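Local atomic coordinates of separin (Saccharomyces cerevisiae, PDB entry 5U1T), a protein that cleaves the Mcd1/Scc1 subunit of cohesin as a caspase-like cysteine protease at anaphase onset and is held inactive by securin for most of the cell cycle. Residues A[589-594]-A[634-638]; A[1494-1500]-A[1526-1532]. One frame throughout, in Å; residues are numbered along the deposited sequence.

Interaction 1 (A[589-594]-A[634-638]); sequences WLQKSD and KEKYY
Two helix junctions of the all-helical part of separase meet here. In 589-594 the chain leaves helix 578-590 through a type I turn from Leu590 to Ser593, closed by a weak Ser593 N to Leu590 O bond of 3.3 Å; in 634-638 Lys634 is the N-cap residue of the short helix 635-638. The CA atoms come closest at Ser593 and Lys634, 6.8 Å apart. Lys634 starts m,m and then extends t,t, so its chain runs along the turn: its CE lies 3.2 Å from Leu590 O and its CD 3.8 Å from Ser593 CB. Lys634 NZ gives a weak hydrogen bond of 3.3 Å to Gln591 O. Tyr637 and Tyr638 both take chi1 m with chi2 near ±90°. Leu590, with chi1 between wells at -146° and chi2 p, sets CD1 over one face of the Tyr638 ring, 3.3 Å from CZ, while Ser593 OG (chi1 t) lies at that ring's edge, 3.7 Å from CE2, and 3.2 Å from Tyr637 CD1. Ser593 O lies over a face of the Tyr637 ring. Glu604 accepts hydrogen bonds from Trp589 NE1 (chi1 t) and Tyr638 OH, and Leu590 also packs on helix 621-633. The chemistry is thus mixed: lysine methylenes and tyrosine rings pack against the turn, while the ammonium group lies near Gln591 O.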
ATOM      1  N   TRP A 589      19.450  -5.832  21.942  1.00 64.36           N
ATOM      2  CA  TRP A 589      18.246  -6.409  22.521  1.00 60.36           C
ATOM      3  C   TRP A 589      18.029  -7.828  22.035  1.00 64.02           C
ATOM      4  O   TRP A 589      18.195  -8.787  22.783  1.00 66.70           O
ATOM      5  CB  TRP A 589      17.001  -5.570  22.213  1.00 57.86           C
ATOM      6  CG  TRP A 589      15.918  -5.887  23.192  1.00 61.90           C
ATOM      7  CD1 TRP A 589      14.849  -6.710  23.002  1.00 63.45           C
ATOM      8  CD2 TRP A 589      15.847  -5.445  24.547  1.00 60.66           C
ATOM      9  NE1 TRP A 589      14.098  -6.782  24.145  1.00 57.38           N
ATOM     10  CE2 TRP A 589      14.693  -6.017  25.112  1.00 65.46           C
ATOM     11  CE3 TRP A 589      16.645  -4.608  25.337  1.00 65.13           C
ATOM     12  CZ2 TRP A 589      14.310  -5.776  26.441  1.00 63.76           C
ATOM     13  CZ3 TRP A 589      16.261  -4.367  26.654  1.00 62.92           C
ATOM     14  CH2 TRP A 589      15.107  -4.952  27.191  1.00 60.78           C
ATOM     15  N   LEU A 590      17.679  -7.944  20.758  1.00 70.61           N
ATOM     16  CA  LEU A 590      17.343  -9.223  20.155  1.00 65.50           C
ATOM     17  C   LEU A 590      18.432 -10.256  20.352  1.00 71.32           C
ATOM     18  O   LEU A 590      18.138 -11.435  20.522  1.00 74.10           O
ATOM     19  CB  LEU A 590      17.078  -9.029  18.680  1.00 67.48           C
ATOM     20  CG  LEU A 590      16.025  -9.914  18.027  1.00 73.94           C
ATOM     21  CD1 LEU A 590      14.715  -9.767  18.760  1.00 64.76           C
ATOM     22  CD2 LEU A 590      15.881  -9.504  16.555  1.00 70.02           C
ATOM     23  N   GLN A 591      19.686  -9.811  20.352  1.00 71.60           N
ATOM     24  CA  GLN A 591      20.827 -10.719  20.478  1.00 74.51           C
ATOM     25  C   GLN A 591      20.985 -11.286  21.882  1.00 82.91           C
ATOM     26  O   GLN A 591      21.479 -12.408  22.051  1.00 82.53           O
ATOM     27  CB  GLN A 591      22.120 -10.012  20.087  1.00 81.11           C
ATOM     28  CG  GLN A 591      23.080 -10.920  19.345  1.00 85.12           C
ATOM     29  CD  GLN A 591      22.411 -11.622  18.165  1.00 83.99           C
ATOM     30  OE1 GLN A 591      21.816 -10.979  17.295  1.00 81.30           O
ATOM     31  NE2 GLN A 591      22.498 -12.950  18.143  1.00 86.53           N
ATOM     32  N   LYS A 592      20.581 -10.490  22.877  1.00 82.54           N
ATOM     33  CA  LYS A 592      20.598 -10.876  24.283  1.00 78.16           C
ATOM     34  C   LYS A 592      19.269 -11.514  24.667  1.00 79.12           C
ATOM     35  O   LYS A 592      18.814 -11.410  25.807  1.00 83.05           O
ATOM     36  CB  LYS A 592      20.881  -9.658  25.172  1.00 75.17           C
ATOM     37  CG  LYS A 592      21.925  -8.711  24.589  1.00 79.78           C
ATOM     38  CD  LYS A 592      22.987  -8.311  25.615  1.00 88.23           C
ATOM     39  CE  LYS A 592      24.261  -7.840  24.899  1.00 89.96           C
ATOM     40  NZ  LYS A 592      24.696  -8.811  23.844  1.00 89.73           N
ATOM     41  N   SER A 593      18.652 -12.165  23.692  1.00 75.64           N
ATOM     42  CA  SER A 593      17.414 -12.898  23.890  1.00 77.76           C
ATOM     43  C   SER A 593      17.499 -13.917  25.031  1.00 83.13           C
ATOM     44  O   SER A 593      16.604 -13.981  25.879  1.00 83.62           O
ATOM     45  CB  SER A 593      17.033 -13.617  22.592  1.00 79.80           C
ATOM     46  OG  SER A 593      15.725 -14.155  22.663  1.00 80.80           O
ATOM     47  N   ASP A 594      18.568 -14.714  25.048  1.00 83.86           N
ATOM     48  CA  ASP A 594      18.686 -15.828  26.000  1.00 87.30           C
ATOM     49  C   ASP A 594      19.393 -15.446  27.307  1.00 80.94           C
ATOM     50  O   ASP A 594      19.306 -16.175  28.289  1.00 83.03           O
ATOM     51  CB  ASP A 594      19.422 -17.016  25.362  1.00 97.27           C
ATOM     52  CG  ASP A 594      18.780 -17.484  24.057  1.00 95.83           C
ATOM     53  OD1 ASP A 594      18.307 -16.627  23.265  1.00 97.84           O
ATOM     54  OD2 ASP A 594      18.767 -18.718  23.823  1.00 98.59           O
ATOM     55  N   LYS A 634      16.087 -16.330  16.875  1.00 78.81           N
ATOM     56  CA  LYS A 634      15.643 -16.333  18.266  1.00 65.83           C
ATOM     57  C   LYS A 634      14.191 -16.812  18.364  1.00 73.28           C
ATOM     58  O   LYS A 634      13.370 -16.222  19.077  1.00 76.64           O
ATOM     59  CB  LYS A 634      15.769 -14.937  18.880  1.00 61.24           C
ATOM     60  CG  LYS A 634      17.051 -14.197  18.583  1.00 60.63           C
ATOM     61  CD  LYS A 634      18.230 -14.864  19.222  1.00 63.46           C
ATOM     62  CE  LYS A 634      19.480 -14.017  19.079  1.00 71.47           C
ATOM     63  NZ  LYS A 634      20.647 -14.651  19.781  1.00 78.25           N
ATOM     64  N   GLU A 635      13.889 -17.881  17.642  1.00 74.13           N
ATOM     65  CA  GLU A 635      12.570 -18.507  17.617  1.00 78.46           C
ATOM     66  C   GLU A 635      12.044 -18.992  18.982  1.00 86.03           C
ATOM     67  O   GLU A 635      10.824 -19.050  19.206  1.00 86.40           O
ATOM     68  CB  GLU A 635      12.633 -19.677  16.652  1.00 84.20           C
ATOM     69  CG  GLU A 635      11.385 -20.480  16.509  1.00 84.08           C
ATOM     70  CD  GLU A 635      11.502 -21.393  15.313  1.00 99.47           C
ATOM     71  OE1 GLU A 635      12.217 -22.430  15.413  1.00101.51           O
ATOM     72  OE2 GLU A 635      10.906 -21.049  14.261  1.00102.86           O
ATOM     73  N   LYS A 636      12.962 -19.346  19.883  1.00 81.16           N
ATOM     74  CA  LYS A 636      12.620 -19.751  21.245  1.00 82.00           C
ATOM     75  C   LYS A 636      11.707 -18.745  21.938  1.00 84.33           C
ATOM     76  O   LYS A 636      10.954 -19.103  22.836  1.00 88.12           O
ATOM     77  CB  LYS A 636      13.896 -19.945  22.081  1.00 85.41           C
ATOM     78  CG  LYS A 636      13.679 -20.466  23.516  1.00 86.45           C
ATOM     79  CD  LYS A 636      15.012 -20.672  24.251  1.00 82.23           C
ATOM     80  CE  LYS A 636      14.801 -21.084  25.701  1.00 81.39           C
ATOM     81  NZ  LYS A 636      16.067 -21.011  26.494  1.00 81.71           N
ATOM     82  N   TYR A 637      11.771 -17.493  21.503  1.00 81.32           N
ATOM     83  CA  TYR A 637      11.054 -16.410  22.151  1.00 73.49           C
ATOM     84  C   TYR A 637      10.126 -15.674  21.213  1.00 77.33           C
ATOM     85  O   TYR A 637       9.168 -15.025  21.648  1.00 73.48           O
ATOM     86  CB  TYR A 637      12.050 -15.421  22.749  1.00 77.22           C
ATOM     87  CG  TYR A 637      12.898 -16.038  23.833  1.00 85.16           C
ATOM     88  CD1 TYR A 637      14.073 -16.720  23.520  1.00 86.68           C
ATOM     89  CD2 TYR A 637      12.515 -15.962  25.171  1.00 80.55           C
ATOM     90  CE1 TYR A 637      14.853 -17.295  24.514  1.00 89.23           C
ATOM     91  CE2 TYR A 637      13.284 -16.536  26.164  1.00 85.12           C
ATOM     92  CZ  TYR A 637      14.454 -17.205  25.831  1.00 86.54           C
ATOM     93  OH  TYR A 637      15.226 -17.782  26.820  1.00 87.16           O
ATOM     94  N   TYR A 638      10.415 -15.752  19.917  1.00 78.28           N
ATOM     95  CA  TYR A 638       9.722 -14.889  18.981  1.00 70.22           C
ATOM     96  C   TYR A 638       8.898 -15.684  18.004  1.00 73.22           C
ATOM     97  O   TYR A 638       8.559 -15.192  16.929  1.00 73.46           O
ATOM     98  CB  TYR A 638      10.723 -14.005  18.252  1.00 67.14           C
ATOM     99  CG  TYR A 638      11.370 -12.977  19.151  1.00 66.48           C
ATOM    100  CD1 TYR A 638      10.783 -11.728  19.343  1.00 60.22           C
ATOM    101  CD2 TYR A 638      12.563 -13.257  19.824  1.00 65.01           C
ATOM    102  CE1 TYR A 638      11.370 -10.781  20.158  1.00 60.79           C
ATOM    103  CE2 TYR A 638      13.155 -12.313  20.654  1.00 62.77           C
ATOM    104  CZ  TYR A 638      12.548 -11.079  20.818  1.00 61.94           C
ATOM    105  OH  TYR A 638      13.137 -10.133  21.622  1.00 57.49           O
TER

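Interaction 2 (A[1494-1500]-A[1526-1532])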
ATOM      1  N   LEU A1494     -14.860  21.475 -40.677  1.00 64.92           N
ATOM      2  CA  LEU A1494     -14.434  22.138 -39.443  1.00 66.55           C
ATOM      3  C   LEU A1494     -13.714  23.454 -39.742  1.00 65.07           C
ATOM      4  O   LEU A1494     -12.517  23.582 -39.478  1.00 70.72           O
ATOM      5  CB  LEU A1494     -13.503  21.217 -38.630  1.00 68.61           C
ATOM      6  CG  LEU A1494     -14.075  20.291 -37.558  1.00 67.30           C
ATOM      7  CD1 LEU A1494     -15.031  19.303 -38.153  1.00 66.61           C
ATOM      8  CD2 LEU A1494     -12.964  19.564 -36.828  1.00 64.76           C
ATOM      9  N   LEU A1495     -14.421  24.432 -40.292  1.00 66.99           N
ATOM     10  CA  LEU A1495     -13.766  25.662 -40.752  1.00 73.13           C
ATOM     11  C   LEU A1495     -13.470  26.662 -39.621  1.00 72.60           C
ATOM     12  O   LEU A1495     -13.974  27.786 -39.639  1.00 71.51           O
ATOM     13  CB  LEU A1495     -14.620  26.350 -41.820  1.00 67.58           C
ATOM     14  CG  LEU A1495     -15.339  25.453 -42.832  1.00 73.55           C
ATOM     15  CD1 LEU A1495     -16.235  26.263 -43.786  1.00 67.67           C
ATOM     16  CD2 LEU A1495     -14.334  24.634 -43.606  1.00 65.81           C
ATOM     17  N   GLY A1496     -12.650  26.266 -38.651  1.00 70.93           N
ATOM     18  CA  GLY A1496     -12.284  27.161 -37.564  1.00 70.24           C
ATOM     19  C   GLY A1496     -10.809  27.137 -37.195  1.00 70.66           C
ATOM     20  O   GLY A1496     -10.077  26.242 -37.617  1.00 67.63           O
ATOM     21  N   CYS A1497     -10.380  28.125 -36.408  1.00 70.45           N
ATOM     22  CA  CYS A1497      -9.025  28.147 -35.859  1.00 71.02           C
ATOM     23  C   CYS A1497      -8.595  26.815 -35.274  1.00 69.64           C
ATOM     24  O   CYS A1497      -9.196  26.325 -34.319  1.00 77.59           O
ATOM     25  CB  CYS A1497      -8.898  29.208 -34.769  1.00 68.78           C
ATOM     26  SG  CYS A1497      -8.728  30.867 -35.380  1.00 75.14           S
ATOM     27  N   SER A1498      -7.550  26.245 -35.860  1.00 70.79           N
ATOM     28  CA  SER A1498      -6.819  25.109 -35.299  1.00 67.19           C
ATOM     29  C   SER A1498      -7.643  23.848 -35.094  1.00 66.17           C
ATOM     30  O   SER A1498      -7.294  23.029 -34.256  1.00 67.85           O
ATOM     31  CB  SER A1498      -6.177  25.502 -33.968  1.00 57.13           C
ATOM     32  OG  SER A1498      -5.029  26.304 -34.160  1.00 63.40           O
ATOM     33  N   SER A1499      -8.705  23.670 -35.871  1.00 60.86           N
ATOM     34  CA  SER A1499      -9.453  22.419 -35.820  1.00 65.43           C
ATOM     35  C   SER A1499      -8.606  21.182 -36.165  1.00 68.15           C
ATOM     36  O   SER A1499      -8.802  20.115 -35.576  1.00 72.97           O
ATOM     37  CB  SER A1499     -10.650  22.491 -36.754  1.00 65.75           C
ATOM     38  OG  SER A1499     -10.254  23.026 -37.995  1.00 69.93           O
ATOM     39  N   ALA A1500      -7.663  21.316 -37.101  1.00 67.09           N
ATOM     40  CA  ALA A1500      -6.802  20.193 -37.472  1.00 65.18           C
ATOM     41  C   ALA A1500      -5.434  20.240 -36.789  1.00 63.50           C
ATOM     42  O   ALA A1500      -4.547  19.449 -37.113  1.00 69.24           O
ATOM     43  CB  ALA A1500      -6.626  20.142 -38.973  1.00 57.25           C
ATOM     44  N   LEU A1526     -12.470  18.097 -42.753  1.00 59.35           N
ATOM     45  CA  LEU A1526     -11.642  19.183 -43.243  1.00 63.33           C
ATOM     46  C   LEU A1526     -11.438  20.232 -42.150  1.00 67.34           C
ATOM     47  O   LEU A1526     -12.410  20.770 -41.625  1.00 66.50           O
ATOM     48  CB  LEU A1526     -12.296  19.788 -44.487  1.00 68.63           C
ATOM     49  CG  LEU A1526     -11.625  20.882 -45.319  1.00 67.37           C
ATOM     50  CD1 LEU A1526     -12.247  20.923 -46.734  1.00 75.69           C
ATOM     51  CD2 LEU A1526     -11.771  22.248 -44.642  1.00 63.65           C
ATOM     52  N   GLY A1527     -10.180  20.523 -41.812  1.00 65.32           N
ATOM     53  CA  GLY A1527      -9.877  21.506 -40.786  1.00 62.28           C
ATOM     54  C   GLY A1527      -8.655  22.340 -41.099  1.00 59.89           C
ATOM     55  O   GLY A1527      -8.093  22.224 -42.178  1.00 66.47           O
ATOM     56  N   ASN A1528      -8.252  23.187 -40.159  1.00 61.17           N
ATOM     57  CA  ASN A1528      -7.052  24.011 -40.308  1.00 61.69           C
ATOM     58  C   ASN A1528      -5.949  23.561 -39.400  1.00 60.11           C
ATOM     59  O   ASN A1528      -6.198  23.198 -38.271  1.00 65.88           O
ATOM     60  CB  ASN A1528      -7.339  25.478 -40.011  1.00 62.06           C
ATOM     61  CG  ASN A1528      -8.322  26.085 -40.973  1.00 67.75           C
ATOM     62  OD1 ASN A1528      -8.124  26.051 -42.192  1.00 63.11           O
ATOM     63  ND2 ASN A1528      -9.406  26.653 -40.428  1.00 70.37           N
ATOM     64  N   LEU A1529      -4.722  23.636 -39.889  1.00 60.52           N
ATOM     65  CA  LEU A1529      -3.555  23.161 -39.157  1.00 63.43           C
ATOM     66  C   LEU A1529      -3.139  24.106 -38.040  1.00 58.07           C
ATOM     67  O   LEU A1529      -2.438  23.707 -37.130  1.00 58.46           O
ATOM     68  CB  LEU A1529      -2.383  22.958 -40.114  1.00 59.38           C
ATOM     69  CG  LEU A1529      -2.488  21.848 -41.145  1.00 59.12           C
ATOM     70  CD1 LEU A1529      -1.350  22.023 -42.124  1.00 62.46           C
ATOM     71  CD2 LEU A1529      -2.444  20.477 -40.497  1.00 53.40           C
ATOM     72  N   TRP A1530      -3.569  25.358 -38.124  1.00 59.68           N
ATOM     73  CA  TRP A1530      -3.271  26.353 -37.095  1.00 62.52           C
ATOM     74  C   TRP A1530      -4.361  27.422 -37.062  1.00 61.79           C
ATOM     75  O   TRP A1530      -5.382  27.271 -37.728  1.00 63.61           O
ATOM     76  CB  TRP A1530      -1.904  26.983 -37.337  1.00 58.87           C
ATOM     77  CG  TRP A1530      -1.678  27.350 -38.771  1.00 64.88           C
ATOM     78  CD1 TRP A1530      -2.197  28.421 -39.434  1.00 60.62           C
ATOM     79  CD2 TRP A1530      -0.860  26.650 -39.720  1.00 65.82           C
ATOM     80  NE1 TRP A1530      -1.756  28.431 -40.740  1.00 64.05           N
ATOM     81  CE2 TRP A1530      -0.939  27.351 -40.940  1.00 65.75           C
ATOM     82  CE3 TRP A1530      -0.069  25.499 -39.653  1.00 65.97           C
ATOM     83  CZ2 TRP A1530      -0.260  26.942 -42.078  1.00 64.03           C
ATOM     84  CZ3 TRP A1530       0.597  25.089 -40.785  1.00 66.31           C
ATOM     85  CH2 TRP A1530       0.503  25.810 -41.983  1.00 64.09           C
ATOM     86  N   ASP A1531      -4.157  28.495 -36.301  1.00 55.36           N
ATOM     87  CA  ASP A1531      -5.184  29.527 -36.216  1.00 63.40           C
ATOM     88  C   ASP A1531      -5.188  30.362 -37.481  1.00 68.31           C
ATOM     89  O   ASP A1531      -4.134  30.660 -38.048  1.00 72.44           O
ATOM     90  CB  ASP A1531      -4.995  30.447 -35.001  1.00 67.32           C
ATOM     91  CG  ASP A1531      -4.908  29.693 -33.679  1.00 66.70           C
ATOM     92  OD1 ASP A1531      -5.407  28.550 -33.586  1.00 63.82           O
ATOM     93  OD2 ASP A1531      -4.327  30.263 -32.728  1.00 61.30           O
ATOM     94  N   VAL A1532      -6.386  30.736 -37.913  1.00 65.00           N
ATOM     95  CA  VAL A1532      -6.570  31.555 -39.102  1.00 69.28           C
ATOM     96  C   VAL A1532      -7.386  32.806 -38.771  1.00 68.10           C
ATOM     97  O   VAL A1532      -8.141  32.803 -37.812  1.00 70.66           O
ATOM     98  CB  VAL A1532      -7.267  30.759 -40.192  1.00 69.97           C
ATOM     99  CG1 VAL A1532      -6.352  29.673 -40.692  1.00 65.33           C
ATOM    100  CG2 VAL A1532      -8.550  30.155 -39.649  1.00 68.06           C
TER
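This is a buried contact, held by backbone and side-chain hydrogen bonds together, between two neighbouring strand ends of the catalytic domain: 1494-1500 leaves strand 1492-1494, and 1526-1532 runs through the end of the parallel neighbour 1524-1528. Leu1494 N reaches Leu1526 O at 2.7 Å, though its 123° angle makes the bond weak. Beyond it, an inverse gamma turn centred on Leu1495 and a type II turn from Gly1496 to Ser1499 fold the first segment back over the second. Ser1499 OG joins the two, giving a hydrogen bond to Leu1494 O (2.8 Å) and accepting one from Asn1528 N (3.0 Å). Gly1527 CA lies 3.2 Å from Ser1499 OG, and an ideal CB would clash with that OG at 2.7 Å. Such loops at the ends of parallel strands carry the active site in clan CD peptidases, the caspase-like fold, and Cys1497 is the catalytic cysteine by similarity. The type II turn that carries it is fixed by Asn1528 ND2 to Gly1496 O (2.9 Å, 164°) and Ser1498 N to Trp1530 O (3.0 Å), followed by Ala1500 N to Asn1528 O (2.7 Å). Ser1498 OG bonds Asp1531 OD1 at a very short 2.3 Å. Cys1497 SG receives a weak bond from Val1532 N (3.5 Å) and lies 3.2 Å from Val1532 O; an apolar side chain of the securin chain also packs against Cys1497.

Interaction 1 closes well before interaction 2 opens along the chain, and the two lie on opposite sides of the chain's centre, with centres about 75 Å apart. They share no secondary-structure element: 589-594 and 634-638 join turns among successive helices, with no strand in the residues between them, whereas 1494-1500 and 1526-1532 lie at and just beyond the ends of the adjacent parallel strands 1492-1494 and 1524-1528 of the mixed sheet, in the C50 peptidase part of the chain. The separation matches the construct's division into helical and catalytic regions. Of the two contacts, interaction 2 alone is touched by securin; with nearest atoms about 64 Å apart, the two do not touch each other.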